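Long-range contacts in DUF1116 domain-containing protein (Enterococcus faecalis, PDB 3CLQ), which is of unknown function but belongs to the AllG family, which suggests a role related to that of an oxamate carbamoyltransferase subunit: residues Ile22-Phe31 with Met167-Arg177; Met260-Gly268 with His278-Arg286. All coordinates share one frame; numbering follows the deposited sequence.

Contact 1 (Ile22-Phe31 with Met167-Arg177); sequences IQSKPILVGF and MTFCPEGIDLR
K25 lays its aliphatic chain over one face of the R177 guanidinium, the two side chains crossing at about a right angle with K25 CD 3.2 Å from R177 NH2. R177 holds CG anti to the backbone N (chi1 -167°) and bends at chi3, which carries NH1 to I22 O in the last turn of helix 6-23; R177 NH1 makes a weak hydrogen bond to I22 O at 3.0 Å. A positive group there would probably suit the helix dipole. K25 NZ has its main salt bridge with E121 and only a long one to D175 OD2 (3.6 Å). D175 is also the N-cap of helix 176-183, its OD1 accepting from L178 N.

Beyond this charged end the backbones pair antiparallel. L28 and I174 exchange hydrogen bonds, L28 N to I174 O at 2.6 Å and I174 N to L28 O at 2.9 Å, while P26 O accepts a hydrogen bond from L176 N. On one face of the strand pair I27 turns CD1 onto D175 and sets CG2 against the bare CA of G173. On the other, L28 CB packs against L176 CD1 at 3.8 Å and against I174. Farther along, chi1 of selenomethionine M167 (-65°) puts CG at the edge of the F31 ring, near its plane and 3.6 Å from F31 CD2. Bends at chi2 and chi3 then turn M167 CE back to 3.9 Å from L28 CG.

Strand 174-175 thus borders an antiparallel sheet in which 114-120 flanks 26-33 on its other side, with V29 and G30 forming a classic bulge against I117; helix 234-247 packs on P26 and L176, and helix 195-210 on I174 and M167.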
loop_
_atom_site.group_PDB
_atom_site.type_symbol
_atom_site.label_atom_id
_atom_site.label_comp_id
_atom_site.label_asym_id
_atom_site.label_seq_id
_atom_site.Cartn_x
_atom_site.Cartn_y
_atom_site.Cartn_z
ATOM N N ILE B 22 13.811 17.111 -9.772
ATOM C CA ILE B 22 12.443 17.172 -9.232
ATOM C C ILE B 22 11.397 17.056 -10.325
ATOM O O ILE B 22 10.390 16.363 -10.162
ATOM C CB ILE B 22 12.214 18.483 -8.455
ATOM C CG1 ILE B 22 12.885 18.422 -7.083
ATOM C CG2 ILE B 22 10.718 18.812 -8.329
ATOM C CD1 ILE B 22 13.082 19.788 -6.463
ATOM N N GLN B 23 11.621 17.730 -11.448
ATOM C CA GLN B 23 10.632 17.726 -12.521
ATOM C C GLN B 23 10.722 16.570 -13.521
ATOM O O GLN B 23 9.845 16.430 -14.370
ATOM C CB GLN B 23 10.677 19.045 -13.266
ATOM C CG GLN B 23 10.399 20.199 -12.367
ATOM C CD GLN B 23 10.338 21.510 -13.113
ATOM O OE1 GLN B 23 9.814 22.493 -12.596
ATOM N NE2 GLN B 23 10.870 21.535 -14.327
ATOM N N SER B 24 11.788 15.776 -13.470
ATOM C CA SER B 24 11.821 14.567 -14.264
ATOM C C SER B 24 10.589 13.751 -13.977
ATOM O O SER B 24 10.074 13.763 -12.863
ATOM C CB SER B 24 13.023 13.732 -13.928
ATOM O OG SER B 24 14.174 14.363 -14.416
ATOM N N LYS B 25 10.123 13.028 -14.985
ATOM C CA LYS B 25 8.959 12.204 -14.828
ATOM C C LYS B 25 9.206 10.892 -15.543
ATOM O O LYS B 25 8.827 10.718 -16.690
ATOM C CB LYS B 25 7.734 12.924 -15.379
ATOM C CG LYS B 25 6.533 12.863 -14.464
ATOM C CD LYS B 25 5.707 14.168 -14.491
ATOM C CE LYS B 25 4.709 14.201 -15.622
ATOM N NZ LYS B 25 3.862 12.962 -15.724
ATOM N N PRO B 26 9.844 9.957 -14.844
ATOM C CA PRO B 26 10.196 8.622 -15.331
ATOM C C PRO B 26 8.964 7.778 -15.651
ATOM O O PRO B 26 8.138 7.520 -14.752
ATOM C CB PRO B 26 10.916 7.998 -14.144
ATOM C CG PRO B 26 11.274 9.136 -13.262
ATOM C CD PRO B 26 10.246 10.165 -13.446
ATOM N N ILE B 27 8.849 7.352 -16.908
ATOM C CA ILE B 27 7.744 6.504 -17.366
ATOM C C ILE B 27 8.225 5.108 -17.749
ATOM O O ILE B 27 9.153 4.944 -18.549
ATOM C CB ILE B 27 7.012 7.122 -18.579
ATOM C CG1 ILE B 27 6.608 8.579 -18.283
ATOM C CG2 ILE B 27 5.784 6.271 -18.978
ATOM C CD1 ILE B 27 5.668 8.754 -17.092
ATOM N N LEU B 28 7.607 4.091 -17.165
ATOM C CA LEU B 28 7.973 2.743 -17.532
ATOM C C LEU B 28 7.307 2.495 -18.849
ATOM O O LEU B 28 6.061 2.473 -18.907
ATOM C CB LEU B 28 7.467 1.744 -16.508
ATOM C CG LEU B 28 7.644 0.295 -16.955
ATOM C CD1 LEU B 28 9.102 -0.002 -17.342
ATOM C CD2 LEU B 28 7.217 -0.605 -15.843
ATOM N N VAL B 29 8.113 2.336 -19.906
ATOM C CA VAL B 29 7.536 2.166 -21.245
ATOM C C VAL B 29 7.671 0.776 -21.857
ATOM O O VAL B 29 6.917 0.417 -22.758
ATOM C CB VAL B 29 7.997 3.246 -22.267
ATOM C CG1 VAL B 29 7.641 4.642 -21.764
ATOM C CG2 VAL B 29 9.507 3.121 -22.613
ATOM N N GLY B 30 8.615 -0.019 -21.378
ATOM C CA GLY B 30 8.803 -1.326 -21.985
ATOM C C GLY B 30 9.724 -2.239 -21.212
ATOM O O GLY B 30 10.209 -1.882 -20.129
ATOM N N PHE B 31 9.939 -3.427 -21.783
ATOM C CA PHE B 31 10.884 -4.421 -21.289
ATOM C C PHE B 31 11.517 -5.064 -22.492
ATOM O O PHE B 31 10.860 -5.230 -23.515
ATOM C CB PHE B 31 10.167 -5.509 -20.509
ATOM C CG PHE B 31 9.529 -5.035 -19.234
ATOM C CD1 PHE B 31 10.228 -5.078 -18.036
ATOM C CD2 PHE B 31 8.229 -4.558 -19.227
ATOM C CE1 PHE B 31 9.628 -4.650 -16.860
ATOM C CE2 PHE B 31 7.633 -4.140 -18.051
ATOM C CZ PHE B 31 8.318 -4.182 -16.875
HETATM N N MSE B 167 3.478 -4.607 -22.400
HETATM C CA MSE B 167 3.659 -3.167 -22.458
HETATM C C MSE B 167 3.346 -2.563 -23.831
HETATM O O MSE B 167 3.189 -1.341 -23.946
HETATM C CB MSE B 167 5.044 -2.762 -21.966
HETATM C CG MSE B 167 5.268 -3.066 -20.514
HETATM SE SE MSE B 167 4.081 -1.995 -19.333
HETATM C CE MSE B 167 4.925 -0.234 -19.656
ATOM N N THR B 168 3.233 -3.395 -24.870
ATOM C CA THR B 168 2.783 -2.859 -26.164
ATOM C C THR B 168 1.283 -2.541 -26.160
ATOM O O THR B 168 0.822 -1.752 -26.987
ATOM C CB THR B 168 3.109 -3.771 -27.390
ATOM O OG1 THR B 168 2.205 -4.881 -27.423
ATOM C CG2 THR B 168 4.551 -4.260 -27.366
ATOM N N PHE B 169 0.533 -3.165 -25.251
ATOM C CA PHE B 169 -0.878 -2.836 -25.029
ATOM C C PHE B 169 -1.030 -1.621 -24.117
ATOM O O PHE B 169 -2.106 -1.374 -23.580
ATOM C CB PHE B 169 -1.646 -4.029 -24.434
ATOM C CG PHE B 169 -1.873 -5.149 -25.407
ATOM C CD1 PHE B 169 -0.972 -6.205 -25.504
ATOM C CD2 PHE B 169 -2.967 -5.136 -26.260
ATOM C CE1 PHE B 169 -1.166 -7.226 -26.424
ATOM C CE2 PHE B 169 -3.160 -6.146 -27.156
ATOM C CZ PHE B 169 -2.254 -7.193 -27.242
ATOM N N CYS B 170 0.038 -0.857 -23.941
ATOM C CA CYS B 170 0.010 0.226 -22.966
ATOM C C CYS B 170 0.868 1.376 -23.425
ATOM O O CYS B 170 1.941 1.601 -22.888
ATOM C CB CYS B 170 0.503 -0.271 -21.605
ATOM S SG CYS B 170 0.823 1.036 -20.377
ATOM N N PRO B 171 0.363 2.152 -24.375
ATOM C CA PRO B 171 1.182 3.072 -25.156
ATOM C C PRO B 171 1.451 4.365 -24.396
ATOM O O PRO B 171 2.320 5.141 -24.782
ATOM C CB PRO B 171 0.310 3.357 -26.375
ATOM C CG PRO B 171 -1.113 3.227 -25.850
ATOM C CD PRO B 171 -1.074 2.240 -24.701
ATOM N N GLU B 172 0.692 4.590 -23.333
ATOM C CA GLU B 172 0.883 5.742 -22.460
ATOM C C GLU B 172 2.020 5.513 -21.458
ATOM O O GLU B 172 2.539 6.460 -20.862
ATOM C CB GLU B 172 -0.399 5.999 -21.674
ATOM C CG GLU B 172 -0.789 4.820 -20.731
ATOM C CD GLU B 172 -1.757 3.786 -21.379
ATOM O OE1 GLU B 172 -1.492 3.301 -22.532
ATOM O OE2 GLU B 172 -2.783 3.459 -20.714
ATOM N N GLY B 173 2.382 4.250 -21.258
ATOM C CA GLY B 173 3.334 3.884 -20.242
ATOM C C GLY B 173 2.759 3.971 -18.839
ATOM O O GLY B 173 1.663 4.486 -18.623
ATOM N N ILE B 174 3.517 3.450 -17.883
ATOM C CA ILE B 174 3.205 3.562 -16.479
ATOM C C ILE B 174 4.066 4.687 -15.866
ATOM O O ILE B 174 5.306 4.749 -16.057
ATOM C CB ILE B 174 3.450 2.210 -15.787
ATOM C CG1 ILE B 174 2.546 1.147 -16.422
ATOM C CG2 ILE B 174 3.255 2.297 -14.281
ATOM C CD1 ILE B 174 2.464 -0.136 -15.648
ATOM N N ASP B 175 3.392 5.599 -15.160
ATOM C CA ASP B 175 4.047 6.751 -14.544
ATOM C C ASP B 175 4.666 6.385 -13.212
ATOM O O ASP B 175 3.982 6.086 -12.243
ATOM C CB ASP B 175 3.056 7.902 -14.371
ATOM C CG ASP B 175 3.675 9.114 -13.701
ATOM O OD1 ASP B 175 4.860 9.068 -13.268
ATOM O OD2 ASP B 175 2.953 10.129 -13.618
ATOM N N LEU B 176 5.978 6.432 -13.157
ATOM C CA LEU B 176 6.643 5.896 -12.014
ATOM C C LEU B 176 6.705 6.906 -10.871
ATOM O O LEU B 176 6.583 6.546 -9.705
ATOM C CB LEU B 176 8.013 5.432 -12.436
ATOM C CG LEU B 176 8.261 3.940 -12.683
ATOM C CD1 LEU B 176 7.012 3.113 -12.967
ATOM C CD2 LEU B 176 9.314 3.757 -13.785
ATOM N N ARG B 177 6.877 8.181 -11.187
ATOM C CA ARG B 177 6.934 9.152 -10.110
ATOM C C ARG B 177 5.596 9.235 -9.406
ATOM O O ARG B 177 5.538 9.430 -8.211
ATOM C CB ARG B 177 7.369 10.530 -10.585
ATOM C CG ARG B 177 7.725 11.446 -9.438
ATOM C CD ARG B 177 7.961 12.853 -9.923
ATOM N NE ARG B 177 6.724 13.467 -10.403
ATOM C CZ ARG B 177 6.661 14.643 -11.023
ATOM N NH1 ARG B 177 7.761 15.354 -11.244
ATOM N NH2 ARG B 177 5.493 15.115 -11.414
#

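Contact 2 (Met260-Gly268 with His278-Arg286); sequences MCRNGVEFG and HWFTGPAQR
F267 and G282 pair through two short backbone hydrogen bonds, F267 N to G282 O at 2.7 Å and G282 N to F267 O at 2.8 Å, which make this a closely bonded part of the contact. CA-H...O contacts fill in between the strands: T281 CA sits 3.1 Å from F267 O, and G268 CA 3.2 Å from F280 O. At the next site A284 N points almost straight at V265 O (3.1 Å, 169°), although it stands well above the plane of that carbonyl. Packing stays close at the W279 end, where C261 SG touches W279 CZ3 at 3.4 Å, an oblique sulfur-aromatic contact, while G268 O lies at the edge of the indole; W279 NE1 is bonded to E98.

Strands 257-263, 266-271 and 280-283 follow one another as an antiparallel meander, so 266-271 serves two hairpins at once. The turn before it is held by N263, whose OD1 accepts from V265 N, an Asx turn, and also from E266 N, which completes an Asx motif. F267 swings its CG anti to the backbone N (chi1 -154°), which sets the ring with one face over C261 O.

The margin formed by E266, T281 and P283 is looser. E266 and T281, both partly exposed, cross obliquely, and E266 OE1 comes no nearer than 3.8 Å to T281 CB. P283, exposed, has its CB pointing away from the partner strand; separately, P283 O accepts from Q285 NE2.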
loop_
_atom_site.group_PDB
_atom_site.type_symbol
_atom_site.label_atom_id
_atom_site.label_comp_id
_atom_site.label_asym_id
_atom_site.label_seq_id
_atom_site.Cartn_x
_atom_site.Cartn_y
_atom_site.Cartn_z
HETATM N N MSE B 260 25.208 7.510 -6.118
HETATM C CA MSE B 260 25.919 6.888 -5.022
HETATM C C MSE B 260 25.793 5.413 -5.287
HETATM O O MSE B 260 24.687 4.920 -5.518
HETATM C CB MSE B 260 25.343 7.260 -3.656
HETATM C CG MSE B 260 25.658 8.678 -3.228
HETATM SE SE MSE B 260 25.169 9.113 -1.358
HETATM C CE MSE B 260 23.325 8.437 -1.497
ATOM N N CYS B 261 26.922 4.711 -5.292
ATOM C CA CYS B 261 26.893 3.290 -5.586
ATOM C C CYS B 261 28.101 2.589 -5.012
ATOM O O CYS B 261 29.092 3.223 -4.648
ATOM C CB CYS B 261 26.802 3.039 -7.088
ATOM S SG CYS B 261 28.199 3.687 -7.996
ATOM N N ARG B 262 28.006 1.269 -4.924
ATOM C CA ARG B 262 29.066 0.484 -4.327
ATOM C C ARG B 262 29.111 -0.895 -4.973
ATOM O O ARG B 262 28.109 -1.363 -5.516
ATOM C CB ARG B 262 28.876 0.381 -2.813
ATOM C CG ARG B 262 27.478 0.095 -2.407
ATOM C CD ARG B 262 26.700 1.367 -2.144
ATOM N NE ARG B 262 25.669 1.119 -1.144
ATOM C CZ ARG B 262 24.425 0.728 -1.425
ATOM N NH1 ARG B 262 23.559 0.498 -0.446
ATOM N NH2 ARG B 262 24.042 0.564 -2.682
ATOM N N ASN B 263 30.289 -1.518 -4.931
ATOM C CA ASN B 263 30.523 -2.823 -5.552
ATOM C C ASN B 263 31.101 -3.851 -4.581
ATOM O O ASN B 263 31.785 -4.778 -4.998
ATOM C CB ASN B 263 31.441 -2.695 -6.784
ATOM C CG ASN B 263 32.793 -2.094 -6.450
ATOM O OD1 ASN B 263 33.283 -2.212 -5.330
ATOM N ND2 ASN B 263 33.397 -1.435 -7.423
ATOM N N GLY B 264 30.843 -3.675 -3.289
ATOM C CA GLY B 264 31.266 -4.643 -2.295
ATOM C C GLY B 264 32.688 -4.406 -1.853
ATOM O O GLY B 264 33.163 -5.046 -0.907
ATOM N N VAL B 265 33.382 -3.498 -2.537
ATOM C CA VAL B 265 34.752 -3.168 -2.185
ATOM C C VAL B 265 34.910 -1.650 -2.064
ATOM O O VAL B 265 35.553 -1.160 -1.137
ATOM C CB VAL B 265 35.760 -3.725 -3.236
ATOM C CG1 VAL B 265 37.191 -3.385 -2.861
ATOM C CG2 VAL B 265 35.618 -5.231 -3.398
ATOM N N GLU B 266 34.329 -0.905 -3.004
ATOM C CA GLU B 266 34.467 0.546 -3.010
ATOM C C GLU B 266 33.147 1.284 -3.111
ATOM O O GLU B 266 32.182 0.809 -3.720
ATOM C CB GLU B 266 35.322 1.009 -4.182
ATOM C CG GLU B 266 36.792 0.695 -4.081
ATOM C CD GLU B 266 37.626 1.631 -4.928
ATOM O OE1 GLU B 266 37.312 1.809 -6.128
ATOM O OE2 GLU B 266 38.595 2.198 -4.386
ATOM N N PHE B 267 33.122 2.479 -2.540
ATOM C CA PHE B 267 31.998 3.381 -2.701
ATOM C C PHE B 267 32.377 4.450 -3.712
ATOM O O PHE B 267 33.526 4.947 -3.720
ATOM C CB PHE B 267 31.675 4.035 -1.385
ATOM C CG PHE B 267 30.293 4.460 -1.281
ATOM C CD1 PHE B 267 29.373 3.694 -0.583
ATOM C CD2 PHE B 267 29.861 5.622 -1.909
ATOM C CE1 PHE B 267 28.046 4.100 -0.496
ATOM C CE2 PHE B 267 28.545 6.024 -1.815
ATOM C CZ PHE B 267 27.651 5.258 -1.104
ATOM N N GLY B 268 31.424 4.800 -4.570
ATOM C CA GLY B 268 31.694 5.702 -5.668
ATOM C C GLY B 268 30.541 6.633 -6.013
ATOM O O GLY B 268 29.375 6.220 -6.132
ATOM N N HIS B 278 33.315 10.557 -14.516
ATOM C CA HIS B 278 34.354 10.876 -13.533
ATOM C C HIS B 278 33.909 10.403 -12.133
ATOM O O HIS B 278 32.932 10.906 -11.577
ATOM C CB HIS B 278 34.653 12.377 -13.529
ATOM C CG HIS B 278 36.021 12.711 -13.026
ATOM N ND1 HIS B 278 36.425 12.451 -11.728
ATOM C CD2 HIS B 278 37.095 13.255 -13.651
ATOM C CE1 HIS B 278 37.678 12.838 -11.569
ATOM N NE2 HIS B 278 38.105 13.334 -12.719
ATOM N N TRP B 279 34.624 9.423 -11.581
ATOM C CA TRP B 279 34.208 8.748 -10.348
ATOM C C TRP B 279 35.059 9.196 -9.174
ATOM O O TRP B 279 36.249 9.369 -9.318
ATOM C CB TRP B 279 34.392 7.232 -10.483
ATOM C CG TRP B 279 33.447 6.577 -11.389
ATOM C CD1 TRP B 279 33.664 6.234 -12.682
ATOM C CD2 TRP B 279 32.104 6.173 -11.083
ATOM N NE1 TRP B 279 32.545 5.639 -13.210
ATOM C CE2 TRP B 279 31.570 5.591 -12.246
ATOM C CE3 TRP B 279 31.302 6.248 -9.938
ATOM C CZ2 TRP B 279 30.261 5.085 -12.298
ATOM C CZ3 TRP B 279 30.019 5.745 -9.993
ATOM C CH2 TRP B 279 29.508 5.173 -11.166
ATOM N N PHE B 280 34.447 9.360 -8.011
ATOM C CA PHE B 280 35.187 9.601 -6.791
ATOM C C PHE B 280 34.918 8.436 -5.878
ATOM O O PHE B 280 33.762 8.090 -5.639
ATOM C CB PHE B 280 34.741 10.911 -6.160
ATOM C CG PHE B 280 35.065 12.097 -7.005
ATOM C CD1 PHE B 280 36.314 12.680 -6.942
ATOM C CD2 PHE B 280 34.136 12.602 -7.901
ATOM C CE1 PHE B 280 36.625 13.766 -7.746
ATOM C CE2 PHE B 280 34.444 13.688 -8.710
ATOM C CZ PHE B 280 35.690 14.272 -8.630
ATOM N N THR B 281 35.985 7.840 -5.366
ATOM C CA THR B 281 35.940 6.497 -4.806
ATOM C C THR B 281 36.552 6.422 -3.421
ATOM O O THR B 281 37.599 7.034 -3.132
ATOM C CB THR B 281 36.705 5.503 -5.715
ATOM O OG1 THR B 281 38.027 6.013 -6.018
ATOM C CG2 THR B 281 35.924 5.273 -7.000
ATOM N N GLY B 282 35.907 5.667 -2.547
ATOM C CA GLY B 282 36.502 5.398 -1.252
ATOM C C GLY B 282 36.204 3.968 -0.893
ATOM O O GLY B 282 35.611 3.242 -1.679
ATOM N N PRO B 283 36.596 3.560 0.309
ATOM C CA PRO B 283 36.331 2.232 0.827
ATOM C C PRO B 283 34.855 2.063 1.147
ATOM O O PRO B 283 34.257 2.918 1.808
ATOM C CB PRO B 283 37.135 2.213 2.133
ATOM C CG PRO B 283 38.129 3.349 2.000
ATOM C CD PRO B 283 37.333 4.381 1.276
ATOM N N ALA B 284 34.253 0.987 0.660
ATOM C CA ALA B 284 32.887 0.684 1.045
ATOM C C ALA B 284 32.891 0.311 2.540
ATOM O O ALA B 284 33.883 -0.221 3.040
ATOM C CB ALA B 284 32.334 -0.439 0.198
ATOM N N GLN B 285 31.779 0.594 3.221
ATOM C CA GLN B 285 31.657 0.505 4.674
ATOM C C GLN B 285 30.829 -0.692 5.164
ATOM O O GLN B 285 30.086 -1.301 4.394
ATOM C CB GLN B 285 30.974 1.781 5.151
ATOM C CG GLN B 285 31.713 3.030 4.733
ATOM C CD GLN B 285 33.052 3.096 5.392
ATOM O OE1 GLN B 285 33.135 3.035 6.609
ATOM N NE2 GLN B 285 34.111 3.200 4.601
ATOM N N ARG B 286 30.928 -1.021 6.447
ATOM C CA ARG B 286 30.075 -2.059 7.003
ATOM C C ARG B 286 28.702 -1.473 7.145
ATOM O O ARG B 286 28.565 -0.269 7.317
ATOM C CB ARG B 286 30.547 -2.491 8.384
ATOM C CG ARG B 286 32.046 -2.692 8.517
ATOM C CD ARG B 286 32.369 -3.598 9.706
ATOM N NE ARG B 286 32.862 -4.918 9.297
ATOM C CZ ARG B 286 32.103 -5.921 8.861
ATOM N NH1 ARG B 286 30.791 -5.786 8.754
ATOM N NH2 ARG B 286 32.660 -7.070 8.519
#

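How the contacts relate
From the N terminus, the chain leaves helix 6-23, runs through strand 26-33 and returns only after 135 intervening residues, when 167-177 closes contact 1 and completes a four-stranded antiparallel sheet. Contact 2 opens later and is far more local: nine residues separate its segments, within the hairpin of strands 266-271 and 280-283. The two therefore stand in series, neither nested nor crossed. The centres of contact 1 and contact 2 lie about 30 Å apart, on opposite sides of the chain's centre. Their nearest atoms are about 15 Å apart. Helix 234-247, which packs on contact 1, is the last helix before strand 257-263 opens the second sheet.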